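Local coordinates for viral CASP8 and FADD-like apoptosis regulator (Molluscum contagiosum virus subtype 1, PDB 2BBR), which blocks death-receptor-induced apoptosis by interfering with caspase-8 recruitment and activation at the death-inducing signalling complex, and suppresses host NF-kappa-B activation, at residues D25-F30 with Y65-M70; S150-S155 with Q178-R183. All blocks are in the same frame, centred on the assembly; numbering follows the deposited sequence.

Contact 1: residues D25-F30 with Y65-M70; sequences DSLLLF and YVLQRM
Just behind Leu67, which meets Leu27 and Leu28 of helix 22-31, the carbonyl oxygen of Tyr65 receives two N-H groups of one residue. The backbone Gln68 N lies 2.8 Å from Tyr65 O, and the side-chain Gln68 NE2 folds back to the same oxygen in a weak, strongly bent bond of 118°. Gln68 has positive phi (62°) and closes helix 57-66 in a Schellman motif. Leu67 stands just before this turn and directs its side chain at the other helix.

The contact itself is wholly apolar, a three-leucine cluster in which the two branches of Leu67 serve different partners. Leu67 CD2 meets Leu27 CD1 at 3.6 Å and also touches Leu27 CB at 3.7 Å, the two side chains lying aslant. Leu67 CD1 is 3.6 Å from Leu28 CD2, and here the side chains cross at about a right angle. A chi1 of -68° sets Leu67 CG anti to the carbonyl carbon and beside the backbone N, and from there one methyl meets each partner.

Within the first death effector domain this ties helix 22-31 to the end of helix 57-66. The contact backs onto the second domain: Leu27 packs on Val137 of its helix 136-145, and Val66 touches Val101 of its helix 95-104.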
loop_
_atom_site.group_PDB
_atom_site.type_symbol
_atom_site.label_atom_id
_atom_site.label_comp_id
_atom_site.label_asym_id
_atom_site.label_seq_id
_atom_site.Cartn_x
_atom_site.Cartn_y
_atom_site.Cartn_z
ATOM N N ASP A 25 -1.892 -10.849 -1.537
ATOM C CA ASP A 25 -2.735 -10.440 -2.658
ATOM C C ASP A 25 -3.501 -9.174 -2.282
ATOM O O ASP A 25 -3.613 -8.245 -3.080
ATOM C CB ASP A 25 -3.760 -11.525 -3.019
ATOM C CG ASP A 25 -3.131 -12.762 -3.623
ATOM O OD1 ASP A 25 -2.031 -12.658 -4.206
ATOM O OD2 ASP A 25 -3.757 -13.842 -3.528
ATOM N N SER A 26 -4.042 -9.153 -1.066
ATOM C CA SER A 26 -4.803 -8.006 -0.590
ATOM C C SER A 26 -3.930 -6.757 -0.535
ATOM O O SER A 26 -4.375 -5.664 -0.881
ATOM C CB SER A 26 -5.382 -8.303 0.796
ATOM O OG SER A 26 -6.129 -7.206 1.288
ATOM N N LEU A 27 -2.690 -6.919 -0.090
ATOM C CA LEU A 27 -1.780 -5.788 -0.010
ATOM C C LEU A 27 -1.482 -5.231 -1.398
ATOM O O LEU A 27 -1.450 -4.018 -1.590
ATOM C CB LEU A 27 -0.474 -6.189 0.685
ATOM C CG LEU A 27 -0.617 -6.712 2.117
ATOM C CD1 LEU A 27 0.752 -7.011 2.699
ATOM C CD2 LEU A 27 -1.338 -5.683 2.971
ATOM N N LEU A 28 -1.267 -6.113 -2.371
ATOM C CA LEU A 28 -0.988 -5.648 -3.720
ATOM C C LEU A 28 -2.209 -4.964 -4.316
ATOM O O LEU A 28 -2.085 -3.938 -4.982
ATOM C CB LEU A 28 -0.542 -6.806 -4.613
ATOM C CG LEU A 28 0.813 -7.429 -4.275
ATOM C CD1 LEU A 28 1.220 -8.378 -5.390
ATOM C CD2 LEU A 28 1.864 -6.335 -4.112
ATOM N N LEU A 29 -3.390 -5.526 -4.085
ATOM C CA LEU A 29 -4.603 -4.909 -4.605
ATOM C C LEU A 29 -4.744 -3.500 -4.032
ATOM O O LEU A 29 -5.149 -2.576 -4.733
ATOM C CB LEU A 29 -5.833 -5.752 -4.261
ATOM C CG LEU A 29 -6.060 -6.983 -5.142
ATOM C CD1 LEU A 29 -7.251 -7.769 -4.629
ATOM C CD2 LEU A 29 -6.294 -6.547 -6.583
ATOM N N PHE A 30 -4.401 -3.336 -2.758
ATOM C CA PHE A 30 -4.472 -2.026 -2.119
ATOM C C PHE A 30 -3.472 -1.071 -2.779
ATOM O O PHE A 30 -3.796 0.080 -3.073
ATOM C CB PHE A 30 -4.167 -2.159 -0.627
ATOM C CG PHE A 30 -4.044 -0.844 0.088
ATOM C CD1 PHE A 30 -5.169 -0.169 0.557
ATOM C CD2 PHE A 30 -2.795 -0.275 0.293
ATOM C CE1 PHE A 30 -5.043 1.058 1.223
ATOM C CE2 PHE A 30 -2.663 0.942 0.951
ATOM C CZ PHE A 30 -3.786 1.611 1.419
ATOM N N TYR A 65 9.370 -5.538 -2.663
ATOM C CA TYR A 65 10.088 -4.975 -1.529
ATOM C C TYR A 65 9.119 -4.649 -0.392
ATOM O O TYR A 65 9.361 -4.991 0.765
ATOM C CB TYR A 65 10.822 -3.703 -1.941
ATOM C CG TYR A 65 11.639 -3.105 -0.819
ATOM C CD1 TYR A 65 12.947 -3.522 -0.587
ATOM C CD2 TYR A 65 11.087 -2.153 0.041
ATOM C CE1 TYR A 65 13.687 -3.009 0.476
ATOM C CE2 TYR A 65 11.820 -1.636 1.107
ATOM C CZ TYR A 65 13.120 -2.071 1.315
ATOM O OH TYR A 65 13.848 -1.570 2.372
ATOM N N VAL A 66 8.017 -3.987 -0.730
ATOM C CA VAL A 66 7.024 -3.625 0.271
ATOM C C VAL A 66 6.464 -4.872 0.958
ATOM O O VAL A 66 6.156 -4.842 2.148
ATOM C CB VAL A 66 5.874 -2.803 -0.367
ATOM C CG1 VAL A 66 4.755 -2.583 0.641
ATOM C CG2 VAL A 66 6.411 -1.461 -0.850
ATOM N N LEU A 67 6.342 -5.966 0.208
ATOM C CA LEU A 67 5.836 -7.228 0.751
ATOM C C LEU A 67 6.943 -7.980 1.485
ATOM O O LEU A 67 6.708 -9.045 2.060
ATOM C CB LEU A 67 5.291 -8.121 -0.369
ATOM C CG LEU A 67 4.027 -7.698 -1.120
ATOM C CD1 LEU A 67 3.716 -8.719 -2.204
ATOM C CD2 LEU A 67 2.865 -7.586 -0.151
ATOM N N GLN A 68 8.147 -7.425 1.447
ATOM C CA GLN A 68 9.300 -8.025 2.104
ATOM C C GLN A 68 9.634 -9.401 1.539
ATOM O O GLN A 68 10.110 -10.277 2.261
ATOM C CB GLN A 68 9.051 -8.119 3.612
ATOM C CG GLN A 68 8.910 -6.764 4.289
ATOM C CD GLN A 68 10.199 -5.966 4.266
ATOM O OE1 GLN A 68 11.179 -6.335 4.913
ATOM N NE2 GLN A 68 10.208 -4.869 3.515
ATOM N N ARG A 69 9.382 -9.588 0.247
ATOM C CA ARG A 69 9.681 -10.855 -0.404
ATOM C C ARG A 69 11.037 -10.765 -1.095
ATOM O O ARG A 69 11.142 -10.736 -2.322
ATOM C CB ARG A 69 8.573 -11.219 -1.400
ATOM C CG ARG A 69 7.233 -11.540 -0.731
ATOM C CD ARG A 69 7.355 -12.706 0.245
ATOM N NE ARG A 69 7.786 -13.929 -0.425
ATOM C CZ ARG A 69 6.968 -14.811 -0.993
ATOM N NH1 ARG A 69 5.657 -14.618 -0.974
ATOM N NH2 ARG A 69 7.466 -15.884 -1.591
ATOM N N MET A 70 12.083 -10.708 -0.279
ATOM C CA MET A 70 13.438 -10.615 -0.799
ATOM C C MET A 70 13.815 -11.890 -1.544
ATOM O O MET A 70 14.717 -11.886 -2.378
ATOM C CB MET A 70 14.426 -10.342 0.335
ATOM C CG MET A 70 14.528 -8.874 0.748
ATOM S SD MET A 70 12.958 -8.087 1.181
ATOM C CE MET A 70 13.487 -6.400 1.512
#

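Contact 2: residues S150-S155 with Q178-R183; sequences SPSSVS and QQEQAR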
loop_
_atom_site.group_PDB
_atom_site.type_symbol
_atom_site.label_atom_id
_atom_site.label_comp_id
_atom_site.label_asym_id
_atom_site.label_seq_id
_atom_site.Cartn_x
_atom_site.Cartn_y
_atom_site.Cartn_z
ATOM N N SER A 150 -7.127 10.561 3.184
ATOM C CA SER A 150 -6.852 10.613 1.757
ATOM C C SER A 150 -5.340 10.686 1.627
ATOM O O SER A 150 -4.637 10.807 2.628
ATOM C CB SER A 150 -7.472 11.861 1.141
ATOM O OG SER A 150 -6.754 13.006 1.560
ATOM N N PRO A 151 -4.813 10.616 0.395
ATOM C CA PRO A 151 -3.356 10.686 0.237
ATOM C C PRO A 151 -2.743 11.987 0.764
ATOM O O PRO A 151 -1.542 12.047 1.036
ATOM C CB PRO A 151 -3.168 10.513 -1.269
ATOM C CG PRO A 151 -4.331 9.635 -1.644
ATOM C CD PRO A 151 -5.463 10.269 -0.880
ATOM N N SER A 152 -3.562 13.021 0.925
ATOM C CA SER A 152 -3.083 14.311 1.416
ATOM C C SER A 152 -3.363 14.542 2.900
ATOM O O SER A 152 -2.773 15.427 3.519
ATOM C CB SER A 152 -3.724 15.449 0.613
ATOM O OG SER A 152 -3.429 15.328 -0.765
ATOM N N SER A 153 -4.261 13.745 3.470
ATOM C CA SER A 153 -4.628 13.902 4.871
ATOM C C SER A 153 -4.760 12.571 5.590
ATOM O O SER A 153 -5.662 11.786 5.292
ATOM C CB SER A 153 -5.952 14.661 4.971
ATOM O OG SER A 153 -6.421 14.700 6.307
ATOM N N VAL A 154 -3.864 12.317 6.538
ATOM C CA VAL A 154 -3.904 11.077 7.297
ATOM C C VAL A 154 -3.910 11.347 8.800
ATOM O O VAL A 154 -3.735 10.428 9.595
ATOM C CB VAL A 154 -2.700 10.154 6.943
ATOM C CG1 VAL A 154 -2.771 9.754 5.476
ATOM C CG2 VAL A 154 -1.384 10.854 7.243
ATOM N N SER A 155 -4.142 12.599 9.192
ATOM C CA SER A 155 -4.142 12.955 10.606
ATOM C C SER A 155 -5.139 12.164 11.448
ATOM O O SER A 155 -4.877 11.903 12.619
ATOM C CB SER A 155 -4.383 14.462 10.790
ATOM O OG SER A 155 -5.660 14.848 10.328
ATOM N N GLN A 178 3.286 15.968 6.465
ATOM C CA GLN A 178 4.060 17.198 6.353
ATOM C C GLN A 178 4.919 17.188 5.091
ATOM O O GLN A 178 5.047 18.209 4.410
ATOM C CB GLN A 178 4.932 17.386 7.594
ATOM C CG GLN A 178 4.147 17.669 8.865
ATOM C CD GLN A 178 3.271 18.894 8.737
ATOM O OE1 GLN A 178 2.157 18.823 8.216
ATOM N NE2 GLN A 178 3.780 20.032 9.194
ATOM N N GLN A 179 5.500 16.038 4.763
ATOM C CA GLN A 179 6.320 15.923 3.562
ATOM C C GLN A 179 5.473 16.118 2.308
ATOM O O GLN A 179 5.888 16.797 1.367
ATOM C CB GLN A 179 7.001 14.553 3.513
ATOM C CG GLN A 179 8.146 14.398 4.500
ATOM C CD GLN A 179 8.687 12.984 4.547
ATOM O OE1 GLN A 179 8.887 12.350 3.511
ATOM N NE2 GLN A 179 8.942 12.487 5.751
ATOM N N GLU A 180 4.290 15.512 2.288
ATOM C CA GLU A 180 3.401 15.647 1.141
ATOM C C GLU A 180 2.950 17.098 0.987
ATOM O O GLU A 180 2.882 17.618 -0.125
ATOM C CB GLU A 180 2.184 14.728 1.302
ATOM C CG GLU A 180 1.069 14.999 0.295
ATOM C CD GLU A 180 1.501 14.815 -1.153
ATOM O OE1 GLU A 180 0.772 15.294 -2.050
ATOM O OE2 GLU A 180 2.552 14.186 -1.402
ATOM N N GLN A 181 2.639 17.746 2.102
ATOM C CA GLN A 181 2.208 19.140 2.074
ATOM C C GLN A 181 3.316 20.035 1.521
ATOM O O GLN A 181 3.056 20.934 0.718
ATOM C CB GLN A 181 1.829 19.598 3.482
ATOM C CG GLN A 181 1.418 21.057 3.579
ATOM C CD GLN A 181 1.102 21.476 5.003
ATOM O OE1 GLN A 181 1.997 21.614 5.841
ATOM N NE2 GLN A 181 -0.176 21.670 5.288
ATOM N N ALA A 182 4.548 19.791 1.957
ATOM C CA ALA A 182 5.683 20.585 1.499
ATOM C C ALA A 182 5.924 20.374 0.006
ATOM O O ALA A 182 6.230 21.323 -0.723
ATOM C CB ALA A 182 6.933 20.218 2.292
ATOM N N ARG A 183 5.798 19.130 -0.444
ATOM C CA ARG A 183 5.992 18.818 -1.852
ATOM C C ARG A 183 4.948 19.516 -2.711
ATOM O O ARG A 183 5.272 20.094 -3.749
ATOM C CB ARG A 183 5.925 17.309 -2.083
ATOM C CG ARG A 183 7.161 16.557 -1.624
ATOM C CD ARG A 183 7.085 15.110 -2.066
ATOM N NE ARG A 183 8.318 14.370 -1.811
ATOM C CZ ARG A 183 8.789 14.082 -0.603
ATOM N NH1 ARG A 183 8.132 14.470 0.480
ATOM N NH2 ARG A 183 9.921 13.402 -0.479
HETATM O O HOH W 1 -1.248 16.943 -1.487
#
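Van der Waals contact between Glu180 and the Pro151-Ser152 turn is slight. Glu180 CG approaches Pro151 O at 4.0 Å and Ser152 CA at 4.4 Å, so the aliphatic part of the glutamate lies beside the loop backbone. The chain leaves helix 167-187 with CG anti to the backbone N (chi1 169°) and bends at chi2 (60°), and the carboxylate runs on beside the helix with OE1 facing the Ser152 side chain across a water.

The polar link is indirect. Ser152 OG and Glu180 OE1 stand 4.4 Å apart and share this water, which lies 2.8 Å from Ser152 OG and donates to Glu180 OE1 at 2.7 Å. The other carboxylate oxygen, Glu180 OE2, is hydrogen-bonded to His194 ND1 of the C-terminal histidine tag.

Hydrogen bonds within the loop shape the link from helix 136-145 to helix 155-163 in the second death effector domain. Ser150 OG accepts from Ser152 N at 3.3 Å, forming an ST turn, and Ser150 and Ser153 exchange backbone bonds in both directions, Ser150 N to Ser153 O measuring 2.8 Å.

Two further bonds join loop and long helix: Tyr176 OH is hydrogen-bonded to Pro151 O, and Glu177 OE1 accepts from Val154 N, right before helix 155-163.

Contacts 1 and 2 follow one another along the chain and do not touch: their centres are about 23 Å apart and their nearest atoms about 9 Å. The first is a buried apolar junction inside the first death effector domain, the second a water-bridged contact at the surface of the second. Helix 95-104 borders both. Val66 and Phe30, from the segments of contact 1, pack on its Val101, whereas Pro151 and Val154 of contact 2 pack on its Tyr96. The azide ion seen in the crystal sits by Leu88, Arg95 and Lys98, two of them on this helix, and Val66 touches Lys98.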